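Local structure of Hep_Hag family (3S6L) at residues S58-S61 and T66-G69. The protein forms a YadA-like head domain of the trimeric autotransporter adhesin BoaA and probably takes part in attachment of the bacterium to host cells. Sequence-based numbering, arbitrary orientation.
Sequences SNAS and TALG
Ala-67 and Ser-58, with Ala-60 beside them, join the two walls of one coil in the left-handed beta-roll of a YadA-like head, and they illustrate how so thin a roll is filled. Strand 66-68 forms the inner wall, whereas 58-61 runs back along the outer one, with the CA atoms of Ala-60 and Ala-67 5.2 Å apart. No hydrogen bond spans the gap; each wall bonds instead to the coils stacked next to it, as when the backbones of Ser-58 and Ala-60 pair with Ser-45 and that of Thr-66 with Ser-79. Here the two walls meet through very small groups, the methyls of two alanines and the CB of a serine. The methyl of Ala-67 points across the core and lies over the Asn-59 peptide, its CB 3.4 Å from Asn-59 O and 3.7 Å from Asn-59 C. Ala-60 answers from the outer wall, its CB meeting Ala-67 CB at 4.1 Å in a plain apolar contact, so at this level one methyl from each wall meets the other. Ser-58 also turns its CB inward, 3.9 Å from Ala-67 O, but its hydroxyl is used away from the strand: with chi1 at 60°, OG sits between the backbone N and the carbonyl carbon and hydrogen-bonds to Gly-55 O, in the turn that follows strand 52-54. Leu-68, by contrast, leaves the opposite face of the strand for the trimer interface, packing on Leu-54 of the second subunit and Leu-68 of the third. At the turn end, Gly-69 has a positive phi of 130°, where a CB would jam against Leu-68 O, and its carbonyl oxygen, which accepts a hydrogen bond from Ser-72 OG, lies 3.6 Å from Ser-58 CB.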
ATOM      1  N   SER A  58      17.432  -3.074  -5.281  1.00 21.55           N
ATOM      2  CA  SER A  58      16.035  -3.290  -5.654  1.00 20.58           C
ATOM      3  C   SER A  58      15.961  -3.973  -7.023  1.00 21.53           C
ATOM      4  O   SER A  58      16.848  -3.799  -7.899  1.00 21.04           O
ATOM      5  CB  SER A  58      15.214  -1.985  -5.623  1.00 20.55           C
ATOM      6  OG  SER A  58      15.699  -1.001  -6.511  1.00 18.79           O
ATOM      7  N   ASN A  59      14.907  -4.757  -7.215  1.00 21.24           N
ATOM      8  CA  ASN A  59      14.858  -5.602  -8.391  1.00 22.78           C
ATOM      9  C   ASN A  59      13.445  -5.749  -8.940  1.00 21.95           C
ATOM     10  O   ASN A  59      12.601  -6.468  -8.355  1.00 21.74           O
ATOM     11  CB  ASN A  59      15.497  -6.971  -8.092  1.00 23.56           C
ATOM     12  CG  ASN A  59      15.379  -7.957  -9.264  1.00 27.51           C
ATOM     13  OD1 ASN A  59      15.787  -7.677 -10.374  1.00 29.32           O
ATOM     14  ND2 ASN A  59      14.801  -9.130  -8.994  1.00 34.55           N
ATOM     15  N   ALA A  60      13.205  -5.082 -10.074  1.00 20.35           N
ATOM     16  CA  ALA A  60      11.922  -5.144 -10.729  1.00 19.05           C
ATOM     17  C   ALA A  60      12.050  -5.907 -12.026  1.00 19.06           C
ATOM     18  O   ALA A  60      12.153  -5.303 -13.094  1.00 18.29           O
ATOM     19  CB  ALA A  60      11.363  -3.724 -10.963  1.00 18.17           C
ATOM     20  N   SER A  61      12.004  -7.235 -11.942  1.00 18.94           N
ATOM     21  CA  SER A  61      12.312  -8.055 -13.114  1.00 20.49           C
ATOM     22  C   SER A  61      11.042  -8.572 -13.781  1.00 21.05           C
ATOM     23  O   SER A  61      11.082  -9.036 -14.911  1.00 21.68           O
ATOM     24  CB  SER A  61      13.247  -9.215 -12.750  1.00 20.69           C
ATOM     25  OG  SER A  61      12.581 -10.050 -11.826  1.00 24.34           O
ATOM     26  N   THR A  66       6.978  -3.302 -10.020  1.00 16.88           N
ATOM     27  CA  THR A  66       7.398  -2.121  -9.307  1.00 16.98           C
ATOM     28  C   THR A  66       8.043  -2.562  -7.983  1.00 16.53           C
ATOM     29  O   THR A  66       7.422  -3.226  -7.159  1.00 16.47           O
ATOM     30  CB  THR A  66       6.182  -1.173  -9.097  1.00 17.37           C
ATOM     31  OG1 THR A  66       5.619  -0.859 -10.374  1.00 18.32           O
ATOM     32  CG2 THR A  66       6.573   0.096  -8.405  1.00 16.30           C
ATOM     33  N   ALA A  67       9.304  -2.241  -7.794  1.00 16.03           N
ATOM     34  CA  ALA A  67       9.986  -2.678  -6.570  1.00 16.63           C
ATOM     35  C   ALA A  67      10.619  -1.479  -5.882  1.00 16.35           C
ATOM     36  O   ALA A  67      11.521  -0.864  -6.419  1.00 17.18           O
ATOM     37  CB  ALA A  67      11.040  -3.780  -6.893  1.00 16.41           C
ATOM     38  N   LEU A  68      10.120  -1.110  -4.709  1.00 16.99           N
ATOM     39  CA  LEU A  68      10.544   0.172  -4.093  1.00 16.74           C
ATOM     40  C   LEU A  68      10.929  -0.088  -2.657  1.00 16.98           C
ATOM     41  O   LEU A  68      10.093  -0.507  -1.861  1.00 17.28           O
ATOM     42  CB  LEU A  68       9.414   1.203  -4.148  1.00 16.00           C
ATOM     43  CG  LEU A  68       8.601   1.317  -5.448  1.00 17.08           C
ATOM     44  CD1 LEU A  68       7.408   2.272  -5.250  1.00 12.81           C
ATOM     45  CD2 LEU A  68       9.484   1.790  -6.608  1.00 14.04           C
ATOM     46  N   GLY A  69      12.194   0.141  -2.338  1.00 16.72           N
ATOM     47  CA  GLY A  69      12.723  -0.186  -1.032  1.00 17.13           C
ATOM     48  C   GLY A  69      14.000  -0.970  -1.218  1.00 17.73           C
ATOM     49  O   GLY A  69      14.136  -1.695  -2.215  1.00 17.72           O
TER